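Long-range contacts in mRNA transport regulator MTR2 (Candida albicans, PDB 1Q42), which affects the transport of mRNA from the nucleus to the cytoplasm and interacts with the export factor MEX67: residues H103-Y108 and V121-K126; T116-V121 and V171-V176; G165-L170 and R189-P194. All blocks are in the same frame, centred on the assembly; numbering follows the deposited sequence.

Contact 1 (H103-Y108 and V121-K126); sequences HQLTSY and VHFSAK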
# COMPACT_ATOMS: atom_id res chain seq x y z
N HIS A 103 -4.97 -0.02 8.27
CA HIS A 103 -3.84 -0.85 8.71
C HIS A 103 -3.28 -0.30 10.03
O HIS A 103 -3.23 0.92 10.24
CB HIS A 103 -2.67 -0.78 7.71
CG HIS A 103 -2.89 -1.51 6.41
ND1 HIS A 103 -3.55 -0.95 5.34
CD2 HIS A 103 -2.49 -2.74 6.01
CE1 HIS A 103 -3.56 -1.82 4.33
NE2 HIS A 103 -2.90 -2.91 4.71
N GLN A 104 -2.87 -1.20 10.91
CA GLN A 104 -2.15 -0.86 12.12
C GLN A 104 -0.83 -1.63 12.08
O GLN A 104 -0.81 -2.86 12.07
CB GLN A 104 -2.98 -1.26 13.35
CG GLN A 104 -2.37 -0.91 14.68
CD GLN A 104 -3.20 -1.41 15.86
OE1 GLN A 104 -4.43 -1.45 15.78
NE2 GLN A 104 -2.53 -1.78 16.95
N LEU A 105 0.28 -0.90 12.01
CA LEU A 105 1.61 -1.51 12.02
C LEU A 105 1.84 -2.15 13.38
O LEU A 105 1.58 -1.51 14.40
CB LEU A 105 2.66 -0.45 11.71
CG LEU A 105 4.14 -0.85 11.71
CD1 LEU A 105 4.44 -1.78 10.59
CD2 LEU A 105 5.06 0.39 11.62
N THR A 106 2.28 -3.41 13.42
CA THR A 106 2.51 -4.07 14.72
C THR A 106 3.95 -4.51 15.02
O THR A 106 4.30 -4.63 16.20
CB THR A 106 1.53 -5.23 14.94
OG1 THR A 106 1.59 -6.14 13.83
CG2 THR A 106 0.08 -4.70 15.03
N SER A 107 4.76 -4.75 14.00
CA SER A 107 6.18 -5.07 14.19
C SER A 107 6.91 -4.89 12.87
O SER A 107 6.32 -4.96 11.80
CB SER A 107 6.37 -6.53 14.66
OG SER A 107 5.82 -7.46 13.74
N TYR A 108 8.20 -4.62 12.95
CA TYR A 108 9.02 -4.55 11.75
C TYR A 108 10.49 -4.80 12.08
O TYR A 108 10.93 -4.73 13.23
CB TYR A 108 8.86 -3.18 11.09
CG TYR A 108 9.34 -2.03 11.95
CD1 TYR A 108 10.64 -1.54 11.83
CD2 TYR A 108 8.50 -1.45 12.91
CE1 TYR A 108 11.09 -0.49 12.63
CE2 TYR A 108 8.94 -0.40 13.71
CZ TYR A 108 10.23 0.07 13.56
OH TYR A 108 10.67 1.11 14.36
N VAL A 121 13.03 -4.66 4.22
CA VAL A 121 12.22 -4.47 5.42
C VAL A 121 11.10 -5.49 5.43
O VAL A 121 10.37 -5.62 4.45
CB VAL A 121 11.53 -3.10 5.45
CG1 VAL A 121 10.74 -2.92 6.76
CG2 VAL A 121 12.51 -2.03 5.30
N HIS A 122 10.95 -6.20 6.55
CA HIS A 122 9.80 -7.06 6.77
C HIS A 122 8.93 -6.41 7.83
O HIS A 122 9.43 -5.97 8.86
CB HIS A 122 10.26 -8.44 7.24
CG HIS A 122 9.14 -9.28 7.77
ND1 HIS A 122 8.80 -9.30 9.11
CD2 HIS A 122 8.26 -10.09 7.14
CE1 HIS A 122 7.76 -10.10 9.28
NE2 HIS A 122 7.43 -10.61 8.10
N PHE A 123 7.63 -6.33 7.60
CA PHE A 123 6.74 -5.86 8.64
C PHE A 123 5.45 -6.66 8.66
O PHE A 123 5.10 -7.33 7.69
CB PHE A 123 6.51 -4.34 8.55
CG PHE A 123 5.60 -3.86 7.43
CD1 PHE A 123 4.22 -3.84 7.59
CD2 PHE A 123 6.13 -3.34 6.25
CE1 PHE A 123 3.39 -3.35 6.59
CE2 PHE A 123 5.30 -2.85 5.24
CZ PHE A 123 3.92 -2.86 5.43
N SER A 124 4.82 -6.63 9.83
CA SER A 124 3.54 -7.27 10.05
C SER A 124 2.57 -6.17 10.48
O SER A 124 2.97 -5.19 11.07
CB SER A 124 3.68 -8.34 11.13
OG SER A 124 4.64 -9.32 10.72
N ALA A 125 1.30 -6.33 10.12
CA ALA A 125 0.24 -5.40 10.53
C ALA A 125 -1.05 -6.18 10.66
O ALA A 125 -1.12 -7.36 10.27
CB ALA A 125 0.08 -4.28 9.49
N LYS A 126 -2.04 -5.53 11.25
CA LYS A 126 -3.43 -5.95 11.09
C LYS A 126 -4.16 -4.93 10.24
O LYS A 126 -3.84 -3.75 10.27
CB LYS A 126 -4.16 -6.18 12.40
CG LYS A 126 -4.05 -5.13 13.45
CD LYS A 126 -4.38 -5.73 14.82
CE LYS A 126 -4.33 -4.67 15.89
NZ LYS A 126 -5.02 -5.08 17.14
O HOH W 1 -5.86 -2.50 18.62
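Strands 101-113 and 118-129 pair here as an antiparallel hairpin at the edge of the sheet, and between L105 and S107 the pairing slips by one residue. Q104 faces K126 as a hydrogen-bonded pair: Q104 N reaches K126 O at 2.8 Å, almost head-on to the carbonyl, and K126 N returns to Q104 O. Further on, S124 O takes T106 N at 3.0 Å and, weakly, S107 N at 3.5 Å, while S124 N donates to S107 O. Two residues set against one make this a classic beta bulge, in a sheet that belongs to the NTF2 fold. Q104 and K126 run side by side, both stretched out, and their amide and ammonium ends share a water, weakly on the Q104 side; K126 also makes a cation-pi contact with W163. On the face of L105, A125 and F123, A125 CB sits close to the backbone O of Q104, and L105 comes in across F123, CD1 to CD1 at 3.6 Å. The F123 ring goes on to L33 of helix 29-40. Beyond the bulge Y108 CB packs on F123 CB at 3.6 Å, while the Y108 hydroxyl leads away to E30.

Contact 2 (T116-V121 and V171-V176); sequences TGTFVV and VVDENV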
# COMPACT_ATOMS: atom_id res chain seq x y z
N THR A 116 24.40 -2.61 -2.25
CA THR A 116 23.26 -2.49 -3.17
C THR A 116 22.54 -1.14 -3.15
O THR A 116 21.74 -0.87 -4.02
CB THR A 116 22.26 -3.61 -2.86
OG1 THR A 116 21.64 -3.35 -1.60
CG2 THR A 116 22.96 -4.94 -2.68
N GLY A 117 22.81 -0.30 -2.16
CA GLY A 117 22.05 0.92 -1.98
C GLY A 117 20.57 0.70 -1.68
O GLY A 117 19.76 1.60 -1.88
N THR A 118 20.22 -0.49 -1.18
CA THR A 118 18.85 -0.80 -0.78
C THR A 118 18.80 -1.41 0.61
O THR A 118 19.76 -2.02 1.08
CB THR A 118 18.19 -1.81 -1.76
OG1 THR A 118 18.86 -3.08 -1.69
CG2 THR A 118 18.32 -1.38 -3.22
N PHE A 119 17.67 -1.28 1.28
CA PHE A 119 17.41 -2.13 2.42
C PHE A 119 16.19 -3.01 2.21
O PHE A 119 15.30 -2.69 1.43
CB PHE A 119 17.34 -1.34 3.73
CG PHE A 119 16.28 -0.31 3.77
CD1 PHE A 119 15.07 -0.58 4.37
CD2 PHE A 119 16.49 0.95 3.23
CE1 PHE A 119 14.07 0.39 4.41
CE2 PHE A 119 15.49 1.90 3.26
CZ PHE A 119 14.28 1.62 3.86
N VAL A 120 16.22 -4.16 2.87
CA VAL A 120 15.07 -5.06 2.96
C VAL A 120 14.34 -4.79 4.27
O VAL A 120 14.96 -4.74 5.33
CB VAL A 120 15.52 -6.51 3.02
CG1 VAL A 120 14.33 -7.44 3.35
CG2 VAL A 120 16.15 -6.91 1.74
N VAL A 121 13.03 -4.66 4.22
CA VAL A 121 12.22 -4.47 5.42
C VAL A 121 11.10 -5.49 5.43
O VAL A 121 10.37 -5.62 4.45
CB VAL A 121 11.53 -3.10 5.45
CG1 VAL A 121 10.74 -2.92 6.76
CG2 VAL A 121 12.51 -2.03 5.30
N VAL A 171 11.74 -4.15 -0.65
CA VAL A 171 13.12 -3.78 -0.90
C VAL A 171 13.07 -2.32 -1.37
O VAL A 171 12.41 -2.01 -2.37
CB VAL A 171 13.79 -4.68 -1.94
CG1 VAL A 171 15.26 -4.29 -2.11
CG2 VAL A 171 13.67 -6.15 -1.54
N VAL A 172 13.71 -1.42 -0.63
CA VAL A 172 13.54 0.02 -0.79
C VAL A 172 14.88 0.70 -0.92
O VAL A 172 15.84 0.30 -0.29
CB VAL A 172 12.81 0.63 0.44
CG1 VAL A 172 12.39 2.08 0.16
CG2 VAL A 172 11.60 -0.20 0.84
N ASP A 173 14.96 1.74 -1.74
CA ASP A 173 16.19 2.54 -1.85
C ASP A 173 16.53 3.15 -0.49
O ASP A 173 15.63 3.49 0.28
CB ASP A 173 16.00 3.67 -2.88
CG ASP A 173 16.08 3.19 -4.32
OD1 ASP A 173 16.32 1.99 -4.56
OD2 ASP A 173 15.92 3.96 -5.29
N GLU A 174 17.83 3.32 -0.23
CA GLU A 174 18.36 3.80 1.06
C GLU A 174 17.68 5.05 1.64
O GLU A 174 17.39 5.10 2.84
CB GLU A 174 19.84 4.15 0.90
CG GLU A 174 20.81 3.03 1.24
CD GLU A 174 22.25 3.44 1.02
OE1 GLU A 174 22.48 4.47 0.33
OE2 GLU A 174 23.15 2.75 1.54
N ASN A 175 17.48 6.05 0.80
CA ASN A 175 16.97 7.34 1.25
C ASN A 175 15.46 7.30 1.38
O ASN A 175 14.72 7.63 0.45
CB ASN A 175 17.43 8.46 0.31
CG ASN A 175 18.93 8.66 0.36
OD1 ASN A 175 19.59 8.81 -0.68
ND2 ASN A 175 19.50 8.66 1.56
N VAL A 176 15.01 6.90 2.57
CA VAL A 176 13.63 6.52 2.82
C VAL A 176 12.76 7.68 3.31
O VAL A 176 11.54 7.54 3.42
CB VAL A 176 13.58 5.32 3.81
CG1 VAL A 176 13.46 5.79 5.28
CG2 VAL A 176 12.46 4.38 3.44
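F119 lays one face of its ring over V172: V172 CB sits 4.2 Å from the ring centroid and 23° off its normal, a CH-pi contact displaced toward the rim. With chi1 at 60°, CG of F119 is tucked over its own backbone, flanked by N and C, which lets the ring run alongside V172 in the same direction and carry its far end past the end of strand 164-173. There V176 comes crosswise to the ring and meets its edge, with CG2 in the ring plane and 3.3 Å from F119 CZ, a tight approach. E174 O also lies at this edge, 3.7 Å from F119 CE2.

Beneath these side chains strands 118-121 and 171-173 pair antiparallel. F119 and V172 form a hydrogen-bonded pair, each N donating to the other's O at 2.9 Å and both bonds running close to the carbonyl direction. Ahead of T118 the chain is still in a turn, yet one more bond forms there: E174 N to G117 O at 3.1 Å, with the donor 37° above the carbonyl plane. G117 has positive phi, and the CG of E174 packs against its carbonyl. T116 OG1 accepts from T118 N, an ST turn just ahead of strand 118-129, and takes a second bond of 2.8 Å from T118 OG1; it also bonds I113 O.

V120 and V171 share the other face, CG2 to CG2, and V171 CG1 also reaches T118 OG1. D173 OD2 forms a salt bridge with K67, while OD1 stays near T118 CG2. Helix 29-40 covers the F119 side, with L29 on F119 and F32 on both V172 and V176, while V171 and T118 touch strand 183-192 through S185 and N184.

Contact 3 (G165-L170 and R189-P194); sequences GVDVNL and RFTYVP
A classic beta bulge marks the end of the hairpin between strands 164-173 and 183-192, where T191 and Y192 both face G165. The carbonyl of G165 carries the distortion: it accepts T191 N at 2.8 Å, from a donor standing 55° out of the carbonyl plane, and more weakly Y192 N at 3.4 Å. G165 N answers with a bond to Y192 O. T191 OG1 stands over G165, 3.2 Å from its C and 3.6 Å from its CA, a close approach to a residue with no side chain. Beyond the bulge the pairing is regular, D167 and R189 exchanging two backbone bonds that both run close to the carbonyl direction.

T191 points toward the other strand, and its CG2 lies 3.7 Å from D167 CB. A water joins their polar ends, donating to D167 OD1 at 2.7 Å and bonded to T191 OG1 at 2.8 Å; the same carboxylate oxygen also takes a bond from S124. On the reverse face V166 puts CG2 against the edge of the F190 ring, in its plane and 3.8 Å from CD1.

R189 kinks midway along its chain (chi3 -89°) and salt-bridges D187 of its own strand. The F190 ring meets that of F164, from strand 164-173 itself, with planes at about 50°. Strand 118-129 borders the other side of strand 164-173, with V127 touching V166 and A125 bonded to its backbone.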
# COMPACT_ATOMS: atom_id res chain seq x y z
N GLY A 165 -4.74 -10.49 9.14
CA GLY A 165 -3.31 -10.38 9.32
C GLY A 165 -2.65 -10.14 7.98
O GLY A 165 -3.05 -10.71 6.98
N VAL A 166 -1.61 -9.31 7.98
CA VAL A 166 -0.83 -9.00 6.79
C VAL A 166 0.68 -9.06 7.08
O VAL A 166 1.14 -8.62 8.13
CB VAL A 166 -1.13 -7.58 6.26
CG1 VAL A 166 -0.36 -7.35 4.94
CG2 VAL A 166 -2.59 -7.41 6.01
N ASP A 167 1.44 -9.64 6.15
CA ASP A 167 2.91 -9.58 6.18
C ASP A 167 3.35 -8.91 4.90
O ASP A 167 2.82 -9.21 3.83
CB ASP A 167 3.50 -11.00 6.24
CG ASP A 167 3.86 -11.45 7.65
OD1 ASP A 167 3.47 -10.78 8.64
OD2 ASP A 167 4.48 -12.53 7.86
N VAL A 168 4.32 -8.01 5.00
CA VAL A 168 4.79 -7.30 3.83
C VAL A 168 6.31 -7.34 3.84
O VAL A 168 6.94 -7.12 4.88
CB VAL A 168 4.32 -5.83 3.84
CG1 VAL A 168 4.86 -5.09 2.64
CG2 VAL A 168 2.82 -5.74 3.88
N ASN A 169 6.89 -7.63 2.68
CA ASN A 169 8.32 -7.54 2.46
C ASN A 169 8.59 -6.48 1.39
O ASN A 169 8.04 -6.54 0.31
CB ASN A 169 8.89 -8.89 2.00
CG ASN A 169 8.84 -9.94 3.09
OD1 ASN A 169 9.40 -9.75 4.16
ND2 ASN A 169 8.19 -11.05 2.81
N LEU A 170 9.42 -5.50 1.71
CA LEU A 170 9.79 -4.44 0.77
C LEU A 170 11.30 -4.46 0.55
O LEU A 170 12.06 -4.76 1.48
CB LEU A 170 9.42 -3.07 1.38
CG LEU A 170 7.97 -2.74 1.73
CD1 LEU A 170 7.89 -1.27 2.24
CD2 LEU A 170 7.01 -2.97 0.61
N ARG A 189 0.90 -9.89 1.54
CA ARG A 189 0.27 -11.20 1.72
C ARG A 189 -0.66 -11.20 2.93
O ARG A 189 -0.24 -10.82 3.99
CB ARG A 189 1.37 -12.24 1.93
CG ARG A 189 0.97 -13.67 1.83
CD ARG A 189 2.14 -14.62 1.83
NE ARG A 189 2.61 -14.85 0.47
CZ ARG A 189 3.86 -14.68 0.01
NH1 ARG A 189 4.87 -14.27 0.80
NH2 ARG A 189 4.10 -14.92 -1.27
N PHE A 190 -1.91 -11.62 2.78
CA PHE A 190 -2.73 -11.90 3.95
C PHE A 190 -2.21 -13.17 4.62
O PHE A 190 -2.05 -14.22 3.96
CB PHE A 190 -4.23 -12.08 3.59
CG PHE A 190 -4.92 -10.82 3.11
CD1 PHE A 190 -4.66 -9.59 3.68
CD2 PHE A 190 -5.88 -10.90 2.11
CE1 PHE A 190 -5.30 -8.45 3.23
CE2 PHE A 190 -6.54 -9.76 1.67
CZ PHE A 190 -6.24 -8.53 2.23
N THR A 191 -1.93 -13.09 5.91
CA THR A 191 -1.55 -14.25 6.71
C THR A 191 -2.69 -14.79 7.56
O THR A 191 -2.59 -15.91 8.10
CB THR A 191 -0.39 -13.88 7.62
OG1 THR A 191 -0.77 -12.73 8.42
CG2 THR A 191 0.80 -13.43 6.82
N TYR A 192 -3.75 -14.00 7.70
CA TYR A 192 -5.02 -14.47 8.27
C TYR A 192 -6.18 -13.75 7.59
O TYR A 192 -6.19 -12.52 7.51
CB TYR A 192 -5.09 -14.24 9.78
CG TYR A 192 -6.44 -14.58 10.33
CD1 TYR A 192 -6.80 -15.90 10.56
CD2 TYR A 192 -7.40 -13.59 10.55
CE1 TYR A 192 -8.07 -16.23 11.03
CE2 TYR A 192 -8.66 -13.91 11.01
CZ TYR A 192 -8.99 -15.23 11.26
OH TYR A 192 -10.24 -15.58 11.73
N VAL A 193 -7.17 -14.53 7.17
CA VAL A 193 -8.37 -13.99 6.54
C VAL A 193 -9.59 -14.46 7.33
O VAL A 193 -9.80 -15.67 7.48
CB VAL A 193 -8.50 -14.48 5.08
CG1 VAL A 193 -9.82 -14.02 4.46
CG2 VAL A 193 -7.32 -13.99 4.26
N PRO A 194 -10.38 -13.53 7.86
CA PRO A 194 -11.57 -13.93 8.63
C PRO A 194 -12.67 -14.54 7.74
O PRO A 194 -12.80 -14.18 6.57
CB PRO A 194 -12.03 -12.62 9.28
CG PRO A 194 -11.45 -11.52 8.41
CD PRO A 194 -10.21 -12.07 7.80
O HOH W 2 1.11 -11.32 9.88

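How the contacts relate
All three contacts lie in one mixed sheet, across four consecutive strands in the order 183-192, 164-173, 118-129 and 101-113. Contact 1 closes before contact 3 opens, whereas contact 2, between the two middle strands, alternates with both along the chain and so joins the two hairpins. It shares V121 with contact 1, their centres about 17 Å apart, and lies about 21 Å from contact 3. The centres of contacts 1 and 3 are only about 9 Å apart, and they touch directly through a probable hydrogen bond between F123 O and V168 N. Together they join four of the six strands of the sheet of this NTF2-fold protein, with helix 29-40 packed on one face.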